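Local coordinates for DUF4439 domain-containing protein (PDB 2IB0) that is of unknown function but forms a four-helix bundle of the ferritin-like kind and pairs with a second copy of itself, at residues A[54-65]-A[133-144]. Residues are numbered along the deposited sequence; the frame is centred on the assembly and turned at random.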
ATOM      1  N   LEU A  54      -3.500  17.821   3.867  1.00 39.00           N
ATOM      2  CA  LEU A  54      -2.917  16.730   3.079  1.00 36.64           C
ATOM      3  C   LEU A  54      -1.428  16.973   2.782  1.00 36.63           C
ATOM      4  O   LEU A  54      -0.574  16.089   2.975  1.00 36.77           O
ATOM      5  CB  LEU A  54      -3.751  16.512   1.807  1.00 36.43           C
ATOM      6  CG  LEU A  54      -3.517  15.348   0.807  1.00 36.86           C
ATOM      7  CD1 LEU A  54      -3.430  14.009   1.518  1.00 33.24           C
ATOM      8  CD2 LEU A  54      -4.569  15.274  -0.364  1.00 33.70           C
ATOM      9  N   VAL A  55      -1.107  18.181   2.336  1.00 36.01           N
ATOM     10  CA  VAL A  55       0.262  18.544   2.044  1.00 35.23           C
ATOM     11  C   VAL A  55       1.105  18.414   3.300  1.00 35.02           C
ATOM     12  O   VAL A  55       2.150  17.768   3.250  1.00 34.81           O
ATOM     13  CB  VAL A  55       0.401  19.989   1.492  1.00 36.52           C
ATOM     14  CG1 VAL A  55       1.907  20.393   1.387  1.00 33.55           C
ATOM     15  CG2 VAL A  55      -0.302  20.130   0.117  1.00 37.04           C
ATOM     16  N   ALA A  56       0.677  19.021   4.411  1.00 34.28           N
ATOM     17  CA  ALA A  56       1.428  18.917   5.670  1.00 35.32           C
ATOM     18  C   ALA A  56       1.681  17.461   6.075  1.00 36.34           C
ATOM     19  O   ALA A  56       2.812  17.099   6.449  1.00 35.98           O
ATOM     20  CB  ALA A  56       0.714  19.656   6.816  1.00 34.67           C
ATOM     21  N   ASP A  57       0.610  16.650   6.046  1.00 37.13           N
ATOM     22  CA  ASP A  57       0.667  15.216   6.312  1.00 38.05           C
ATOM     23  C   ASP A  57       1.704  14.523   5.436  1.00 37.11           C
ATOM     24  O   ASP A  57       2.520  13.781   5.926  1.00 36.43           O
ATOM     25  CB  ASP A  57      -0.692  14.564   5.968  1.00 39.73           C
ATOM     26  CG  ASP A  57      -1.715  14.637   7.085  1.00 45.47           C
ATOM     27  OD1 ASP A  57      -1.390  15.122   8.203  1.00 50.52           O
ATOM     28  OD2 ASP A  57      -2.873  14.178   6.820  1.00 53.16           O
ATOM     29  N   ALA A  58       1.599  14.710   4.116  1.00 38.12           N
ATOM     30  CA  ALA A  58       2.518  14.070   3.180  1.00 39.16           C
ATOM     31  C   ALA A  58       3.989  14.474   3.468  1.00 39.40           C
ATOM     32  O   ALA A  58       4.872  13.625   3.494  1.00 39.08           O
ATOM     33  CB  ALA A  58       2.127  14.389   1.736  1.00 38.26           C
ATOM     34  N   LEU A  59       4.224  15.760   3.716  1.00 39.23           N
ATOM     35  CA  LEU A  59       5.580  16.264   3.961  1.00 39.66           C
ATOM     36  C   LEU A  59       6.201  15.727   5.251  1.00 40.13           C
ATOM     37  O   LEU A  59       7.358  15.374   5.263  1.00 40.55           O
ATOM     38  CB  LEU A  59       5.634  17.804   3.949  1.00 39.31           C
ATOM     39  CG  LEU A  59       5.830  18.551   2.629  1.00 37.77           C
ATOM     40  CD1 LEU A  59       5.520  20.011   2.804  1.00 35.89           C
ATOM     41  CD2 LEU A  59       7.258  18.374   2.152  1.00 35.58           C
ATOM     42  N   LYS A  60       5.419  15.616   6.316  1.00 40.46           N
ATOM     43  CA  LYS A  60       5.925  15.074   7.580  1.00 41.48           C
ATOM     44  C   LYS A  60       6.239  13.580   7.430  1.00 39.78           C
ATOM     45  O   LYS A  60       7.284  13.100   7.866  1.00 40.29           O
ATOM     46  CB  LYS A  60       4.926  15.356   8.707  1.00 41.07           C
ATOM     47  CG  LYS A  60       5.147  14.621  10.014  1.00 45.49           C
ATOM     48  CD  LYS A  60       3.923  14.768  10.959  1.00 45.03           C
ATOM     49  CE  LYS A  60       2.869  13.633  10.750  1.00 52.35           C
ATOM     50  NZ  LYS A  60       1.966  13.368  11.969  1.00 52.10           N
ATOM     51  N   GLN A  61       5.339  12.855   6.785  1.00 39.31           N
ATOM     52  CA  GLN A  61       5.561  11.441   6.439  1.00 38.59           C
ATOM     53  C   GLN A  61       6.853  11.192   5.612  1.00 37.33           C
ATOM     54  O   GLN A  61       7.645  10.294   5.918  1.00 35.38           O
ATOM     55  CB  GLN A  61       4.342  10.890   5.711  1.00 38.42           C
ATOM     56  CG  GLN A  61       4.488   9.450   5.265  1.00 39.13           C
ATOM     57  CD  GLN A  61       3.252   8.991   4.491  1.00 40.45           C
ATOM     58  OE1 GLN A  61       3.222   9.013   3.260  1.00 42.37           O
ATOM     59  NE2 GLN A  61       2.215   8.649   5.219  1.00 37.13           N
ATOM     60  N   HIS A  62       7.044  11.990   4.572  1.00 36.50           N
ATOM     61  CA  HIS A  62       8.271  11.876   3.787  1.00 36.01           C
ATOM     62  C   HIS A  62       9.531  12.322   4.523  1.00 35.53           C
ATOM     63  O   HIS A  62      10.553  11.661   4.398  1.00 36.65           O
ATOM     64  CB  HIS A  62       8.166  12.629   2.485  1.00 35.12           C
ATOM     65  CG  HIS A  62       7.190  12.044   1.545  1.00 33.06           C
ATOM     66  ND1 HIS A  62       7.459  10.906   0.815  1.00 33.28           N
ATOM     67  CD2 HIS A  62       5.923  12.410   1.236  1.00 32.76           C
ATOM     68  CE1 HIS A  62       6.397  10.598   0.092  1.00 34.34           C
ATOM     69  NE2 HIS A  62       5.462  11.510   0.308  1.00 32.98           N
ATOM     70  N   ARG A  63       9.479  13.432   5.256  1.00 35.02           N
ATOM     71  CA  ARG A  63      10.664  13.914   5.967  1.00 34.92           C
ATOM     72  C   ARG A  63      11.114  12.895   6.996  1.00 34.68           C
ATOM     73  O   ARG A  63      12.307  12.607   7.092  1.00 33.34           O
ATOM     74  CB  ARG A  63      10.453  15.288   6.607  1.00 35.49           C
ATOM     75  CG  ARG A  63      10.443  16.411   5.618  1.00 34.64           C
ATOM     76  CD  ARG A  63       9.885  17.637   6.231  1.00 36.59           C
ATOM     77  NE  ARG A  63      10.160  18.754   5.349  1.00 42.24           N
ATOM     78  CZ  ARG A  63       9.415  19.851   5.236  1.00 43.41           C
ATOM     79  NH1 ARG A  63       8.304  19.977   5.959  1.00 42.12           N
ATOM     80  NH2 ARG A  63       9.790  20.818   4.385  1.00 42.21           N
ATOM     81  N   HIS A  64      10.134  12.301   7.693  1.00 34.73           N
ATOM     82  CA  HIS A  64      10.398  11.298   8.708  1.00 35.73           C
ATOM     83  C   HIS A  64      10.982  10.026   8.072  1.00 35.19           C
ATOM     84  O   HIS A  64      11.969   9.497   8.556  1.00 35.36           O
ATOM     85  CB  HIS A  64       9.114  10.985   9.518  1.00 36.68           C
ATOM     86  CG  HIS A  64       9.340  10.069  10.689  1.00 41.32           C
ATOM     87  ND1 HIS A  64       9.300   8.689  10.585  1.00 47.85           N
ATOM     88  CD2 HIS A  64       9.607  10.332  11.993  1.00 46.19           C
ATOM     89  CE1 HIS A  64       9.544   8.144  11.765  1.00 45.22           C
ATOM     90  NE2 HIS A  64       9.730   9.117  12.639  1.00 46.81           N
ATOM     91  N   ARG A  65      10.361   9.533   6.996  1.00 33.96           N
ATOM     92  CA  ARG A  65      10.877   8.392   6.259  1.00 32.44           C
ATOM     93  C   ARG A  65      12.323   8.617   5.789  1.00 32.10           C
ATOM     94  O   ARG A  65      13.172   7.754   5.971  1.00 31.94           O
ATOM     95  CB  ARG A  65       9.997   8.132   5.048  1.00 32.39           C
ATOM     96  CG  ARG A  65      10.299   6.833   4.361  1.00 31.19           C
ATOM     97  CD  ARG A  65       9.444   6.706   3.134  1.00 30.25           C
ATOM     98  NE  ARG A  65       8.038   6.576   3.461  1.00 28.43           N
ATOM     99  CZ  ARG A  65       7.045   6.975   2.674  1.00 29.84           C
ATOM    100  NH1 ARG A  65       7.314   7.557   1.509  1.00 30.19           N
ATOM    101  NH2 ARG A  65       5.774   6.802   3.049  1.00 29.82           N
ATOM    102  N   ALA A 133       6.512   1.881   3.931  1.00 30.49           N
ATOM    103  CA  ALA A 133       6.762   3.006   3.037  1.00 29.41           C
ATOM    104  C   ALA A 133       6.013   2.838   1.706  1.00 30.59           C
ATOM    105  O   ALA A 133       5.442   3.818   1.184  1.00 29.36           O
ATOM    106  CB  ALA A 133       8.257   3.178   2.811  1.00 29.01           C
ATOM    107  N   LEU A 134       5.983   1.613   1.174  1.00 28.32           N
ATOM    108  CA  LEU A 134       5.291   1.353  -0.068  1.00 29.73           C
ATOM    109  C   LEU A 134       3.761   1.586   0.095  1.00 30.45           C
ATOM    110  O   LEU A 134       3.105   2.231  -0.740  1.00 29.08           O
ATOM    111  CB  LEU A 134       5.542  -0.102  -0.482  1.00 30.49           C
ATOM    112  CG  LEU A 134       5.303  -0.665  -1.893  1.00 33.48           C
ATOM    113  CD1 LEU A 134       5.203  -2.134  -1.811  1.00 34.83           C
ATOM    114  CD2 LEU A 134       4.102  -0.147  -2.586  1.00 34.28           C
ATOM    115  N   THR A 135       3.218   1.022   1.167  1.00 31.09           N
ATOM    116  CA  THR A 135       1.792   1.150   1.480  1.00 31.90           C
ATOM    117  C   THR A 135       1.379   2.602   1.734  1.00 31.31           C
ATOM    118  O   THR A 135       0.323   3.037   1.235  1.00 32.04           O
ATOM    119  CB  THR A 135       1.448   0.299   2.671  1.00 30.33           C
ATOM    120  OG1 THR A 135       1.593  -1.087   2.300  1.00 32.96           O
ATOM    121  CG2 THR A 135       0.022   0.568   3.151  1.00 33.91           C
ATOM    122  N   GLU A 136       2.201   3.342   2.474  1.00 30.57           N
ATOM    123  CA  GLU A 136       1.946   4.768   2.716  1.00 31.61           C
ATOM    124  C   GLU A 136       1.913   5.618   1.433  1.00 32.83           C
ATOM    125  O   GLU A 136       1.075   6.527   1.344  1.00 33.11           O
ATOM    126  CB  GLU A 136       2.944   5.361   3.707  1.00 30.46           C
ATOM    127  CG  GLU A 136       2.732   4.774   5.124  1.00 31.26           C
ATOM    128  CD  GLU A 136       3.801   5.208   6.108  1.00 32.46           C
ATOM    129  OE1 GLU A 136       4.851   5.759   5.702  1.00 35.49           O
ATOM    130  OE2 GLU A 136       3.597   5.006   7.314  1.00 33.84           O
ATOM    131  N   SER A 137       2.851   5.336   0.513  1.00 32.29           N
ATOM    132  CA  SER A 137       2.979   5.982  -0.798  1.00 33.33           C
ATOM    133  C   SER A 137       1.699   5.710  -1.606  1.00 32.89           C
ATOM    134  O   SER A 137       1.122   6.605  -2.194  1.00 32.80           O
ATOM    135  CB  SER A 137       4.193   5.406  -1.558  1.00 32.64           C
ATOM    136  OG  SER A 137       5.431   5.723  -0.944  1.00 32.56           O
ATOM    137  N   ALA A 138       1.279   4.451  -1.640  1.00 33.00           N
ATOM    138  CA  ALA A 138      -0.007   4.037  -2.250  1.00 33.30           C
ATOM    139  C   ALA A 138      -1.261   4.669  -1.649  1.00 32.98           C
ATOM    140  O   ALA A 138      -2.174   5.015  -2.371  1.00 34.98           O
ATOM    141  CB  ALA A 138      -0.137   2.560  -2.165  1.00 32.83           C
ATOM    142  N   VAL A 139      -1.354   4.734  -0.326  1.00 32.43           N
ATOM    143  CA  VAL A 139      -2.476   5.393   0.336  1.00 30.92           C
ATOM    144  C   VAL A 139      -2.401   6.908   0.002  1.00 32.11           C
ATOM    145  O   VAL A 139      -3.419   7.532  -0.375  1.00 31.46           O
ATOM    146  CB  VAL A 139      -2.459   5.092   1.836  1.00 30.92           C
ATOM    147  CG1 VAL A 139      -3.341   6.060   2.597  1.00 31.86           C
ATOM    148  CG2 VAL A 139      -2.896   3.583   2.097  1.00 30.12           C
ATOM    149  N   MET A 140      -1.202   7.495   0.032  1.00 32.00           N
ATOM    150  CA  MET A 140      -1.076   8.924  -0.353  1.00 31.66           C
ATOM    151  C   MET A 140      -1.564   9.231  -1.770  1.00 31.88           C
ATOM    152  O   MET A 140      -2.275  10.232  -1.978  1.00 31.87           O
ATOM    153  CB  MET A 140       0.347   9.470  -0.173  1.00 33.35           C
ATOM    154  CG  MET A 140       0.694  10.000   1.236  1.00 37.97           C
ATOM    155  SD  MET A 140      -0.408  11.273   1.968  1.00 45.39           S
ATOM    156  CE  MET A 140      -0.794  12.122   0.582  1.00 37.31           C
ATOM    157  N   ALA A 141      -1.148   8.414  -2.743  1.00 31.62           N
ATOM    158  CA  ALA A 141      -1.619   8.509  -4.140  1.00 32.70           C
ATOM    159  C   ALA A 141      -3.141   8.402  -4.242  1.00 32.72           C
ATOM    160  O   ALA A 141      -3.763   9.171  -5.002  1.00 32.38           O
ATOM    161  CB  ALA A 141      -0.911   7.442  -5.073  1.00 32.04           C
ATOM    162  N   THR A 142      -3.767   7.463  -3.514  1.00 32.76           N
ATOM    163  CA  THR A 142      -5.208   7.347  -3.625  1.00 32.42           C
ATOM    164  C   THR A 142      -5.878   8.615  -3.052  1.00 32.18           C
ATOM    165  O   THR A 142      -6.908   9.050  -3.547  1.00 31.04           O
ATOM    166  CB  THR A 142      -5.817   6.096  -2.885  1.00 34.27           C
ATOM    167  OG1 THR A 142      -5.730   6.308  -1.477  1.00 38.93           O
ATOM    168  CG2 THR A 142      -5.084   4.840  -3.218  1.00 30.99           C
ATOM    169  N   ARG A 143      -5.332   9.162  -1.967  1.00 31.50           N
ATOM    170  CA  ARG A 143      -5.854  10.413  -1.399  1.00 32.96           C
ATOM    171  C   ARG A 143      -5.772  11.623  -2.372  1.00 32.85           C
ATOM    172  O   ARG A 143      -6.683  12.421  -2.438  1.00 33.31           O
ATOM    173  CB  ARG A 143      -5.117  10.752  -0.094  1.00 33.73           C
ATOM    174  CG  ARG A 143      -5.395   9.732   0.945  1.00 28.71           C
ATOM    175  CD  ARG A 143      -4.687   9.963   2.307  1.00 31.92           C
ATOM    176  NE  ARG A 143      -5.207  11.173   2.947  1.00 38.86           N
ATOM    177  CZ  ARG A 143      -4.593  11.887   3.901  1.00 44.04           C
ATOM    178  NH1 ARG A 143      -3.381  11.544   4.382  1.00 42.06           N
ATOM    179  NH2 ARG A 143      -5.199  12.979   4.378  1.00 44.69           N
ATOM    180  N   TRP A 144      -4.693  11.746  -3.121  1.00 33.08           N
ATOM    181  CA  TRP A 144      -4.576  12.808  -4.128  1.00 34.31           C
ATOM    182  C   TRP A 144      -5.448  12.577  -5.364  1.00 34.69           C
ATOM    183  O   TRP A 144      -5.933  13.528  -5.957  1.00 33.77           O
ATOM    184  CB  TRP A 144      -3.112  13.025  -4.533  1.00 34.91           C
ATOM    185  CG  TRP A 144      -2.345  13.772  -3.505  1.00 35.61           C
ATOM    186  CD1 TRP A 144      -1.444  13.261  -2.598  1.00 34.86           C
ATOM    187  CD2 TRP A 144      -2.396  15.200  -3.272  1.00 34.02           C
ATOM    188  NE1 TRP A 144      -0.944  14.288  -1.800  1.00 38.09           N
ATOM    189  CE2 TRP A 144      -1.499  15.485  -2.205  1.00 35.93           C
ATOM    190  CE3 TRP A 144      -3.106  16.262  -3.872  1.00 34.96           C
ATOM    191  CZ2 TRP A 144      -1.292  16.811  -1.708  1.00 36.89           C
ATOM    192  CZ3 TRP A 144      -2.896  17.589  -3.373  1.00 35.93           C
ATOM    193  CH2 TRP A 144      -1.999  17.830  -2.299  1.00 33.42           C
TER
HETATM  194  O   HOH W   1      -0.026   7.453   3.690  1.00 34.45           O
HETATM  195  O   HOH W   2       7.424   5.396   6.131  1.00 43.93           O
HETATM  196  O   HOH W   3       6.752   7.774  -1.647  1.00 45.55           O
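Leu54 wedges between three side chains of helix 124-150. Its CD2 sits over the six-membered ring of Trp144, a CH-pi contact 3.6 Å from the centroid, while Val55 CG2 meets the same indole at its edge. The other methyl, CD1, lies above the centre of the Arg143 guanidinium and presses on Met140 CE at 3.4 Å, tight for two carbons. Bent at both chi2 (-54°) and chi3, Met140 also brings CE within 3.9 Å of Ala58 CB.

Charged pairs are spaced along the same face. Arg65 NH2 donates to the anti lone pair of Glu136 OE1 at 3.0 Å, nearly straight (169°) and in the guanidinium plane. A water between Arg65 NE and Glu136 OE1 doubles this link, and NH1 pairs with Glu33 of helix 18-46, so the guanidinium is held from two helices. Asp57 OD2 faces the Arg143 edge in a looser salt bridge, 3.6 Å from NH2.

Next to the Arg65 pair, the Gln61 amide stacks almost parallel to the Glu136 carboxylate, its NE2 reaching the Glu136 carbonyl O through a water. The near-antiparallel axes of 54-65 and 133-144, 11.6 Å apart at closest approach and at 165°, run as in neighbouring helices of a ferritin-like four-helix bundle.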